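Long-range contacts in CRISPR associated protein (Thermus thermophilus, PDB 4EJ3), which is a subunit of the type I-E Cascade ribonucleoprotein complex and probably takes part in CRISPR-based defence against viruses and plasmids: residues P245-T250 against L281-R286; E42-A47 against D97-Y102. All coordinates share one frame; numbering follows the deposited sequence.

Interaction 1: P245-T250 against L281-R286; sequences PLTGRT and LEATHR
His285 lies against the backbone of Leu246 to Arg249 and has more of its surface buried here than any other residue. With CG anti to the backbone N (chi1 179°), the imidazole reaches along the opposing backbone toward the helix that begins at Arg249. Thr247 O sits over one face of the ring, 3.9 Å from His285 CD2, while Leu246 O lies 3.6 Å from His285 CB. A flat ring suits this place, since it can lie along an irregular backbone. The ring's far end comes to 4.0 Å between His285 NE2 and Arg249 N, and Gly248 takes the N-cap position before the helix.

Leu281 and Leu246 meet where the strands end. Leu246 N donates to Leu281 O at 3.1 Å, just beyond the parallel bridge between Pro245 and Leu281. At the bridge Leu281 CB lies 4.1 Å from Pro245 CA, both side chains on one face. Leu246 CB rests 3.5 Å from Leu281 O; its side chain also packs on Trp255. Leu246 centres an inverse gamma turn, Pro245-Leu246-Thr247, and the methyl Ala283 CB fits beside it, 3.8 Å from Thr247 CB.

One hydrogen bond carries the polar link; the rest is van der Waals packing, partly of side chains on backbone, partly of side-chain carbons on each other. With no hydrogen bond of the ring across the contact, the histidine probably holds by shape.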
loop_
_atom_site.group_PDB
_atom_site.type_symbol
_atom_site.label_atom_id
_atom_site.label_comp_id
_atom_site.label_asym_id
_atom_site.label_seq_id
_atom_site.Cartn_x
_atom_site.Cartn_y
_atom_site.Cartn_z
ATOM N N PRO A 245 -0.152 -17.877 14.812
ATOM C CA PRO A 245 -1.275 -17.010 14.524
ATOM C C PRO A 245 -0.799 -15.703 13.896
ATOM O O PRO A 245 0.199 -15.120 14.325
ATOM C CB PRO A 245 -1.891 -16.766 15.913
ATOM C CG PRO A 245 -1.544 -17.984 16.691
ATOM C CD PRO A 245 -0.173 -18.365 16.206
ATOM N N LEU A 246 -1.498 -15.267 12.861
ATOM C CA LEU A 246 -1.128 -14.057 12.144
ATOM C C LEU A 246 -1.771 -12.877 12.865
ATOM O O LEU A 246 -2.750 -12.322 12.381
ATOM C CB LEU A 246 -1.605 -14.156 10.698
ATOM C CG LEU A 246 -1.134 -13.097 9.702
ATOM C CD1 LEU A 246 0.364 -13.233 9.432
ATOM C CD2 LEU A 246 -1.954 -13.211 8.410
ATOM N N THR A 247 -1.227 -12.508 14.029
ATOM C CA THR A 247 -1.953 -11.628 14.944
ATOM C C THR A 247 -1.151 -10.666 15.825
ATOM O O THR A 247 -1.732 -10.014 16.699
ATOM C CB THR A 247 -2.861 -12.441 15.897
ATOM O OG1 THR A 247 -3.747 -11.543 16.579
ATOM C CG2 THR A 247 -2.030 -13.228 16.924
ATOM N N GLY A 248 0.150 -10.544 15.631
ATOM C CA GLY A 248 0.862 -9.463 16.320
ATOM C C GLY A 248 1.181 -8.304 15.390
ATOM O O GLY A 248 1.728 -8.512 14.309
ATOM N N ARG A 249 0.871 -7.076 15.802
ATOM C CA ARG A 249 1.126 -5.929 14.936
ATOM C C ARG A 249 2.581 -5.913 14.496
ATOM O O ARG A 249 2.868 -6.011 13.306
ATOM C CB ARG A 249 0.759 -4.609 15.601
ATOM C CG ARG A 249 0.881 -3.424 14.641
ATOM C CD ARG A 249 0.715 -2.071 15.333
ATOM N NE ARG A 249 -0.618 -1.872 15.905
ATOM C CZ ARG A 249 -1.040 -0.724 16.425
ATOM N NH1 ARG A 249 -0.240 0.331 16.435
ATOM N NH2 ARG A 249 -2.264 -0.622 16.929
ATOM N N THR A 250 3.497 -5.829 15.454
ATOM C CA THR A 250 4.927 -5.828 15.142
ATOM C C THR A 250 5.402 -7.203 14.656
ATOM O O THR A 250 6.357 -7.283 13.902
ATOM C CB THR A 250 5.785 -5.360 16.341
ATOM O OG1 THR A 250 5.617 -6.260 17.440
ATOM C CG2 THR A 250 5.375 -3.971 16.778
ATOM N N LEU A 281 -1.316 -18.844 10.560
ATOM C CA LEU A 281 -2.614 -19.420 10.899
ATOM C C LEU A 281 -3.660 -18.320 10.962
ATOM O O LEU A 281 -3.348 -17.172 11.278
ATOM C CB LEU A 281 -2.558 -20.169 12.233
ATOM C CG LEU A 281 -1.670 -21.416 12.265
ATOM C CD1 LEU A 281 -1.667 -22.015 13.669
ATOM C CD2 LEU A 281 -2.134 -22.442 11.228
ATOM N N GLU A 282 -4.906 -18.673 10.665
ATOM C CA GLU A 282 -5.975 -17.676 10.607
ATOM C C GLU A 282 -6.251 -17.106 12.000
ATOM O O GLU A 282 -6.455 -17.858 12.961
ATOM C CB GLU A 282 -7.249 -18.252 9.966
ATOM C CG GLU A 282 -8.331 -17.198 9.689
ATOM C CD GLU A 282 -9.076 -17.404 8.365
ATOM O OE1 GLU A 282 -10.256 -17.823 8.401
ATOM O OE2 GLU A 282 -8.484 -17.141 7.288
ATOM N N ALA A 283 -6.213 -15.778 12.108
ATOM C CA ALA A 283 -6.574 -15.080 13.345
ATOM C C ALA A 283 -7.367 -13.815 13.021
ATOM O O ALA A 283 -7.327 -13.331 11.888
ATOM C CB ALA A 283 -5.330 -14.728 14.127
ATOM N N THR A 284 -8.108 -13.292 13.998
ATOM C CA THR A 284 -8.752 -11.999 13.817
ATOM C C THR A 284 -7.676 -10.962 14.081
ATOM O O THR A 284 -7.142 -10.854 15.191
ATOM C CB THR A 284 -9.995 -11.768 14.722
ATOM O OG1 THR A 284 -9.717 -12.171 16.067
ATOM C CG2 THR A 284 -11.198 -12.554 14.197
ATOM N N HIS A 285 -7.310 -10.259 13.023
ATOM C CA HIS A 285 -6.351 -9.175 13.100
ATOM C C HIS A 285 -6.367 -8.467 11.760
ATOM O O HIS A 285 -6.351 -9.108 10.703
ATOM C CB HIS A 285 -4.927 -9.677 13.398
ATOM C CG HIS A 285 -3.909 -8.579 13.456
ATOM N ND1 HIS A 285 -2.996 -8.356 12.449
ATOM C CD2 HIS A 285 -3.690 -7.616 14.384
ATOM C CE1 HIS A 285 -2.246 -7.315 12.764
ATOM N NE2 HIS A 285 -2.645 -6.848 13.933
ATOM N N ARG A 286 -6.423 -7.149 11.800
ATOM C CA ARG A 286 -6.226 -6.387 10.595
ATOM C C ARG A 286 -5.033 -5.483 10.762
ATOM O O ARG A 286 -4.889 -4.782 11.773
ATOM C CB ARG A 286 -7.465 -5.583 10.217
ATOM C CG ARG A 286 -7.480 -5.257 8.726
ATOM C CD ARG A 286 -8.800 -4.657 8.284
ATOM N NE ARG A 286 -8.968 -3.269 8.731
ATOM C CZ ARG A 286 -9.614 -2.884 9.831
ATOM N NH1 ARG A 286 -10.178 -3.769 10.648
ATOM N NH2 ARG A 286 -9.698 -1.592 10.112
#

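Interaction 2: E42-A47 against D97-Y102; sequences EALLRA and DPIRDY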
loop_
_atom_site.group_PDB
_atom_site.type_symbol
_atom_site.label_atom_id
_atom_site.label_comp_id
_atom_site.label_asym_id
_atom_site.label_seq_id
_atom_site.Cartn_x
_atom_site.Cartn_y
_atom_site.Cartn_z
ATOM N N GLU A 42 19.546 7.002 12.998
ATOM C CA GLU A 42 19.447 8.378 12.523
ATOM C C GLU A 42 18.048 8.648 11.985
ATOM O O GLU A 42 17.459 9.691 12.275
ATOM C CB GLU A 42 20.487 8.657 11.431
ATOM C CG GLU A 42 20.520 10.109 10.946
ATOM C CD GLU A 42 21.683 10.399 10.002
ATOM O OE1 GLU A 42 22.498 9.469 9.758
ATOM O OE2 GLU A 42 21.787 11.557 9.500
ATOM N N ALA A 43 17.522 7.706 11.202
ATOM C CA ALA A 43 16.160 7.814 10.685
ATOM C C ALA A 43 15.121 8.016 11.810
ATOM O O ALA A 43 14.148 8.748 11.628
ATOM C CB ALA A 43 15.811 6.591 9.840
ATOM N N LEU A 44 15.322 7.394 12.965
ATOM C CA LEU A 44 14.403 7.602 14.086
ATOM C C LEU A 44 14.756 8.843 14.918
ATOM O O LEU A 44 13.933 9.753 15.084
ATOM C CB LEU A 44 14.347 6.363 14.984
ATOM C CG LEU A 44 13.669 5.133 14.374
ATOM C CD1 LEU A 44 13.666 3.988 15.365
ATOM C CD2 LEU A 44 12.255 5.466 13.941
ATOM N N LEU A 45 15.980 8.879 15.437
ATOM C CA LEU A 45 16.384 9.938 16.359
ATOM C C LEU A 45 16.317 11.332 15.727
ATOM O O LEU A 45 15.942 12.288 16.405
ATOM C CB LEU A 45 17.778 9.650 16.930
ATOM C CG LEU A 45 17.851 8.400 17.825
ATOM C CD1 LEU A 45 19.230 8.217 18.450
ATOM C CD2 LEU A 45 16.777 8.436 18.906
ATOM N N ARG A 46 16.636 11.432 14.433
ATOM C CA ARG A 46 16.634 12.715 13.716
ATOM C C ARG A 46 15.634 12.768 12.538
ATOM O O ARG A 46 15.918 13.319 11.475
ATOM C CB ARG A 46 18.080 13.076 13.317
ATOM C CG ARG A 46 18.788 13.881 14.454
ATOM C CD ARG A 46 20.325 13.755 14.545
ATOM N NE ARG A 46 20.804 12.638 15.382
ATOM C CZ ARG A 46 20.675 12.528 16.716
ATOM N NH1 ARG A 46 20.029 13.446 17.445
ATOM N NH2 ARG A 46 21.172 11.454 17.332
ATOM N N ALA A 47 14.432 12.249 12.774
ATOM C CA ALA A 47 13.390 12.136 11.745
ATOM C C ALA A 47 12.900 13.470 11.140
ATOM O O ALA A 47 12.515 13.533 9.966
ATOM C CB ALA A 47 12.202 11.364 12.315
ATOM N N ASP A 97 15.641 8.895 24.704
ATOM C CA ASP A 97 16.394 7.925 25.493
ATOM C C ASP A 97 15.867 6.494 25.314
ATOM O O ASP A 97 16.650 5.579 25.104
ATOM C CB ASP A 97 16.436 8.324 26.982
ATOM C CG ASP A 97 17.161 9.659 27.224
ATOM O OD1 ASP A 97 17.900 10.136 26.324
ATOM O OD2 ASP A 97 16.989 10.239 28.324
ATOM N N PRO A 98 14.544 6.297 25.375
ATOM C CA PRO A 98 14.054 4.930 25.219
ATOM C C PRO A 98 14.290 4.334 23.828
ATOM O O PRO A 98 14.266 3.112 23.697
ATOM C CB PRO A 98 12.548 5.052 25.505
ATOM C CG PRO A 98 12.383 6.343 26.214
ATOM C CD PRO A 98 13.441 7.233 25.644
ATOM N N ILE A 99 14.504 5.170 22.808
ATOM C CA ILE A 99 14.897 4.679 21.485
ATOM C C ILE A 99 16.330 4.168 21.565
ATOM O O ILE A 99 16.630 3.073 21.104
ATOM C CB ILE A 99 14.779 5.773 20.375
ATOM C CG1 ILE A 99 13.326 6.235 20.201
ATOM C CG2 ILE A 99 15.305 5.272 19.039
ATOM C CD1 ILE A 99 12.350 5.119 19.928
ATOM N N ARG A 100 17.209 4.953 22.176
ATOM C CA ARG A 100 18.611 4.564 22.305
ATOM C C ARG A 100 18.784 3.332 23.187
ATOM O O ARG A 100 19.532 2.429 22.842
ATOM C CB ARG A 100 19.462 5.729 22.819
ATOM C CG ARG A 100 20.094 6.550 21.699
ATOM C CD ARG A 100 21.067 7.578 22.252
ATOM N NE ARG A 100 20.377 8.543 23.111
ATOM C CZ ARG A 100 19.974 9.758 22.741
ATOM N NH1 ARG A 100 20.196 10.215 21.509
ATOM N NH2 ARG A 100 19.347 10.530 23.627
ATOM N N ASP A 101 18.090 3.293 24.318
ATOM C CA ASP A 101 18.160 2.136 25.208
ATOM C C ASP A 101 17.700 0.873 24.472
ATOM O O ASP A 101 18.281 -0.199 24.653
ATOM C CB ASP A 101 17.324 2.353 26.489
ATOM C CG ASP A 101 17.804 3.563 27.329
ATOM O OD1 ASP A 101 19.038 3.784 27.414
ATOM O OD2 ASP A 101 16.946 4.293 27.911
ATOM N N TYR A 102 16.667 1.010 23.636
ATOM C CA TYR A 102 16.137 -0.123 22.873
ATOM C C TYR A 102 17.082 -0.563 21.768
ATOM O O TYR A 102 17.274 -1.760 21.563
ATOM C CB TYR A 102 14.775 0.211 22.267
ATOM C CG TYR A 102 14.052 -0.988 21.676
ATOM C CD1 TYR A 102 13.332 -1.864 22.490
ATOM C CD2 TYR A 102 14.085 -1.241 20.306
ATOM C CE1 TYR A 102 12.665 -2.959 21.953
ATOM C CE2 TYR A 102 13.420 -2.336 19.756
ATOM C CZ TYR A 102 12.711 -3.193 20.582
ATOM O OH TYR A 102 12.052 -4.272 20.038
#
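Leu45 reaches across to Ile99 and Arg100, one methyl for each. Its CB leaves the helix pointing neither at the partner nor away from it, but with CG anti to the carbonyl carbon (chi1 -66°) the branched end swings over to helix 97-106. There Leu45 CD2 lies 3.5 Å from Ile99 CG2, the two side chains running past each other in opposite directions. Leu45 CD1 turns to the stem of Arg100, 3.8 Å from Arg100 CG, and these two side chains cross at about a right angle. Leu44 adds a lighter touch, its CD1 4.2 Å from Ile99 CG2. Branched aliphatic residues suit this buried seam because their methyls can interlock without polar groups to satisfy.

Arginine works at the border, where both Arg100 CG and its guanidinium NH1 lie against Leu45 CD1. The Arg100 chain bends at chi3 (-63°), and NH2 donates to Asp97 OD1 at 3.1 Å, close to the guanidinium plane. This salt bridge within one helix probably offsets the nearness of Arg46, whose NH2 is 4.5 Å from Arg100 NH1. Ile99 also packs on Leu72 and Ala75 of helix 58-75, while Leu45 touches Gln96 in the loop leading into helix 97-106.

In the fold
From the N terminus, the chain passes strands 27-31 and 34-38 and enters helix 40-45; interaction 2 then closes a largely helical loop, bringing that helix against helix 97-106. Well after this closure, strand 243-245 opens interaction 1, which closes at the end of strand 269-281 around an intervening segment rich in strand. The two loops therefore follow in series, neither enclosing nor crossing the other. The centres of interaction 1 and interaction 2 are about 27 Å apart. The nearest atoms of interaction 1 and interaction 2 are about 7 Å apart. Helix 58-75 touches residues of both: Ile99 rests on it from interaction 2, whereas Arg249 and Thr250 touch His73. Pro225 likewise meets both Thr250 and Tyr102.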